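Local coordinates for protein transcriptional regulator, LacI family (Burkholderia phymatum, PDB 2RGY) that probably regulates transcription as a member of the LacI family, its periplasmic-binding-protein-like core likely sensing a small effector such as a sugar, at residues Ser50-Arg53 with Glu54-Leu57; Leu27-Thr30 with Asp31-Leu34. All coordinates share one frame; numbering follows the deposited sequence.

Interaction 1 (Ser50-Arg53 with Glu54-Leu57); sequences STPR and EQAL
T51 is the N-cap of helix 52-65, its side chain folding back on the first turn to take the N-H of E54, which has no earlier carbonyl in the helix to use. With chi1 at 68°, OG1 lies between the backbone N and the carbonyl carbon of T51 and faces the helix end. The bond from E54 N to T51 OG1 is long at 3.3 Å but almost straight, 172° at the hydrogen. E54 does not return the bond: its CB and CG pass obliquely beside T51 OG1, CB at 3.7 Å, while its chain bends at chi2 and its carboxylate makes a weak, long ion pair with R61. One residue on, Q55 N donates to T51 O at 2.8 Å, the first regular turn. The side chain of Q55, extended beyond CG, reaches back across the start of the helix toward the residue before the cap. R53 leaves the turn on another side, fully stretched, its guanidinium held by salt bridges to E81 and D82; this ties the helix start to the beginning of helix 80-89. At the end of the backward reach of Q55, NE2 donates to S50 O at 2.8 Å from above the carbonyl plane, 42° out of it.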
loop_
_atom_site.group_PDB
_atom_site.type_symbol
_atom_site.label_atom_id
_atom_site.label_comp_id
_atom_site.label_asym_id
_atom_site.label_seq_id
_atom_site.Cartn_x
_atom_site.Cartn_y
_atom_site.Cartn_z
ATOM N N SER A 50 -0.797 -18.155 14.591
ATOM C CA SER A 50 0.564 -18.520 15.004
ATOM C C SER A 50 1.403 -17.249 15.090
ATOM O O SER A 50 0.915 -16.158 14.778
ATOM C CB SER A 50 1.204 -19.481 13.994
ATOM O OG SER A 50 0.400 -20.629 13.794
ATOM N N THR A 51 2.658 -17.387 15.514
ATOM C CA THR A 51 3.551 -16.236 15.638
ATOM C C THR A 51 3.993 -15.793 14.250
ATOM O O THR A 51 3.922 -16.565 13.296
ATOM C CB THR A 51 4.817 -16.567 16.467
ATOM O OG1 THR A 51 5.641 -17.492 15.749
ATOM C CG2 THR A 51 4.434 -17.182 17.805
ATOM N N PRO A 52 4.444 -14.537 14.115
ATOM C CA PRO A 52 4.887 -14.042 12.810
ATOM C C PRO A 52 5.854 -15.012 12.147
ATOM O O PRO A 52 5.727 -15.312 10.959
ATOM C CB PRO A 52 5.526 -12.711 13.156
ATOM C CG PRO A 52 4.627 -12.220 14.256
ATOM C CD PRO A 52 4.461 -13.457 15.118
ATOM N N ARG A 53 6.800 -15.525 12.924
ATOM C CA ARG A 53 7.782 -16.463 12.401
ATOM C C ARG A 53 7.130 -17.725 11.850
ATOM O O ARG A 53 7.355 -18.094 10.698
ATOM C CB ARG A 53 8.770 -16.851 13.493
ATOM C CG ARG A 53 9.812 -17.847 13.045
ATOM C CD ARG A 53 10.579 -18.389 14.237
ATOM N NE ARG A 53 11.670 -19.255 13.810
ATOM C CZ ARG A 53 12.451 -19.945 14.639
ATOM N NH1 ARG A 53 12.261 -19.876 15.951
ATOM N NH2 ARG A 53 13.430 -20.704 14.153
ATOM N N GLU A 54 6.330 -18.391 12.679
ATOM C CA GLU A 54 5.659 -19.614 12.261
ATOM C C GLU A 54 4.665 -19.378 11.132
ATOM O O GLU A 54 4.382 -20.283 10.351
ATOM C CB GLU A 54 4.946 -20.258 13.450
ATOM C CG GLU A 54 5.863 -21.058 14.372
ATOM C CD GLU A 54 6.510 -22.251 13.671
ATOM O OE1 GLU A 54 5.884 -22.813 12.741
ATOM O OE2 GLU A 54 7.636 -22.645 14.059
ATOM N N GLN A 55 4.127 -18.167 11.053
ATOM C CA GLN A 55 3.185 -17.848 9.992
ATOM C C GLN A 55 3.936 -17.832 8.670
ATOM O O GLN A 55 3.374 -18.155 7.641
ATOM C CB GLN A 55 2.548 -16.481 10.221
ATOM C CG GLN A 55 1.523 -16.427 11.327
ATOM C CD GLN A 55 0.899 -15.055 11.424
ATOM O OE1 GLN A 55 0.335 -14.554 10.453
ATOM N NE2 GLN A 55 1.002 -14.431 12.592
ATOM N N ALA A 56 5.205 -17.440 8.708
ATOM C CA ALA A 56 6.027 -17.402 7.500
ATOM C C ALA A 56 6.471 -18.823 7.133
ATOM O O ALA A 56 6.528 -19.185 5.960
ATOM C CB ALA A 56 7.254 -16.505 7.721
ATOM N N LEU A 57 6.792 -19.622 8.145
ATOM C CA LEU A 57 7.212 -20.997 7.904
ATOM C C LEU A 57 6.084 -21.764 7.231
ATOM O O LEU A 57 6.302 -22.462 6.242
ATOM C CB LEU A 57 7.589 -21.696 9.219
ATOM C CG LEU A 57 9.012 -21.600 9.784
ATOM C CD1 LEU A 57 10.006 -21.903 8.675
ATOM C CD2 LEU A 57 9.274 -20.228 10.379
#

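Interaction 2 (Leu27-Thr30 with Asp31-Leu34); sequences LKQT and DLEL
Neighbouring turns meet here within helix 21-36, the crossover helix of the beta-alpha-beta unit that joins strands 10-14 and 40-44 in the N-terminal parallel sheet, and the contact sorts its side chains by face. T30 and L34 belong to the sheet-facing side. They lie alongside each other and point the same way, T30 CG2 4.1 Å from L34 CD1, and both rest on V41. Placing CG2 anti to the backbone N of T30 turns the methyl toward L34 and leaves OG1 beside its own N, where it bonds back to I26 O and is thereby satisfied inside the buried face. Q29 and E33 line another flank, toward helix 244-260. Their chains, both bent at chi2, run side by side with amide and carboxylate planes 30° apart; Q29 OE1 and E33 OE2 stay 4.2 Å apart, while the carboxylate is engaged by R253 and Q249, which probably stabilises its negative charge. Across the same turn L32 passes obliquely to Q29, CD2 lying 3.8 Å from the amide nitrogen NE2. Four consecutive i to i+4 backbone bonds run through the two turns, among them E33 N to Q29 O at 3.0 Å. L32 and D31 also border the second subunit, where both pack on C47 of that chain, so the helix serves the dimer interface as well as the sheet. D31 CG stands anti to its N (chi1 174°), which sets the carboxylate between R35, one turn further on, and a water that reaches back to K28. That water donates both to D31 OD2 and to K28 O, at 2.9 Å each, giving this carbonyl a second donor beside L32 N.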
loop_
_atom_site.group_PDB
_atom_site.type_symbol
_atom_site.label_atom_id
_atom_site.label_comp_id
_atom_site.label_asym_id
_atom_site.label_seq_id
_atom_site.Cartn_x
_atom_site.Cartn_y
_atom_site.Cartn_z
ATOM N N LEU A 27 5.981 -7.043 -5.071
ATOM C CA LEU A 27 4.929 -7.779 -5.765
ATOM C C LEU A 27 4.891 -7.372 -7.233
ATOM O O LEU A 27 4.814 -8.221 -8.126
ATOM C CB LEU A 27 3.558 -7.489 -5.140
ATOM C CG LEU A 27 3.386 -7.744 -3.640
ATOM C CD1 LEU A 27 2.013 -7.280 -3.214
ATOM C CD2 LEU A 27 3.577 -9.223 -3.334
ATOM N N LYS A 28 4.938 -6.068 -7.484
ATOM C CA LYS A 28 4.884 -5.573 -8.851
ATOM C C LYS A 28 6.034 -6.095 -9.707
ATOM O O LYS A 28 5.799 -6.629 -10.785
ATOM C CB LYS A 28 4.875 -4.040 -8.862
ATOM C CG LYS A 28 4.840 -3.408 -10.256
ATOM C CD LYS A 28 4.862 -1.873 -10.149
ATOM C CE LYS A 28 5.050 -1.192 -11.511
ATOM N NZ LYS A 28 5.229 0.303 -11.383
ATOM N N GLN A 29 7.266 -5.942 -9.229
ATOM C CA GLN A 29 8.437 -6.407 -9.973
ATOM C C GLN A 29 8.441 -7.912 -10.201
ATOM O O GLN A 29 8.869 -8.373 -11.250
ATOM C CB GLN A 29 9.735 -6.029 -9.262
ATOM C CG GLN A 29 10.124 -4.578 -9.394
ATOM C CD GLN A 29 10.122 -4.107 -10.834
ATOM O OE1 GLN A 29 10.720 -4.728 -11.711
ATOM N NE2 GLN A 29 9.444 -3.004 -11.081
ATOM N N THR A 30 7.986 -8.681 -9.215
ATOM C CA THR A 30 7.957 -10.129 -9.371
ATOM C C THR A 30 6.952 -10.469 -10.475
ATOM O O THR A 30 7.261 -11.227 -11.391
ATOM C CB THR A 30 7.546 -10.835 -8.055
ATOM O OG1 THR A 30 8.422 -10.431 -6.994
ATOM C CG2 THR A 30 7.633 -12.349 -8.214
ATOM N N ASP A 31 5.757 -9.892 -10.390
ATOM C CA ASP A 31 4.706 -10.121 -11.386
ATOM C C ASP A 31 5.213 -9.752 -12.780
ATOM O O ASP A 31 5.007 -10.484 -13.746
ATOM C CB ASP A 31 3.462 -9.284 -11.032
ATOM C CG ASP A 31 2.364 -9.360 -12.097
ATOM O OD1 ASP A 31 2.070 -10.471 -12.587
ATOM O OD2 ASP A 31 1.773 -8.304 -12.432
ATOM N N LEU A 32 5.899 -8.618 -12.850
ATOM C CA LEU A 32 6.457 -8.076 -14.083
ATOM C C LEU A 32 7.457 -9.004 -14.772
ATOM O O LEU A 32 7.315 -9.317 -15.958
ATOM C CB LEU A 32 7.122 -6.734 -13.766
ATOM C CG LEU A 32 6.976 -5.555 -14.724
ATOM C CD1 LEU A 32 5.538 -5.456 -15.198
ATOM C CD2 LEU A 32 7.394 -4.258 -14.009
ATOM N N GLU A 33 8.472 -9.443 -14.035
ATOM C CA GLU A 33 9.480 -10.314 -14.617
ATOM C C GLU A 33 8.899 -11.656 -15.048
ATOM O O GLU A 33 9.350 -12.251 -16.030
ATOM C CB GLU A 33 10.631 -10.525 -13.637
ATOM C CG GLU A 33 11.461 -9.264 -13.376
ATOM C CD GLU A 33 11.963 -8.579 -14.659
ATOM O OE1 GLU A 33 12.458 -9.273 -15.573
ATOM O OE2 GLU A 33 11.876 -7.332 -14.744
ATOM N N LEU A 34 7.901 -12.134 -14.314
ATOM C CA LEU A 34 7.272 -13.401 -14.651
ATOM C C LEU A 34 6.371 -13.252 -15.872
ATOM O O LEU A 34 6.321 -14.140 -16.717
ATOM C CB LEU A 34 6.464 -13.926 -13.467
ATOM C CG LEU A 34 7.256 -14.670 -12.398
ATOM C CD1 LEU A 34 6.370 -14.926 -11.207
ATOM C CD2 LEU A 34 7.761 -15.984 -12.967
HETATM O O HOH W 1 3.511 -5.931 -12.368
#

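The two contacts illustrate the start and the interior of a helix. Interaction 2 comes first in the chain, on helix 21-36; strand 40-44 then leads to interaction 1, which opens helix 52-65. Their centres are about 24 Å apart and their nearest atoms about 14 Å, so they do not touch and are related through the parallel sheet that these helices accompany. Each centre lies about 18 Å from the centre of the chain. In interaction 1 a side chain, that of T51, caps one N-H of the first turn, and Q55 reaches back to the residue before the cap, whereas interaction 2 has full backbone bonding and spends its side chains on the sheet, helix 244-260 and the second subunit. Within the assembly, interaction 1 meets no other chain.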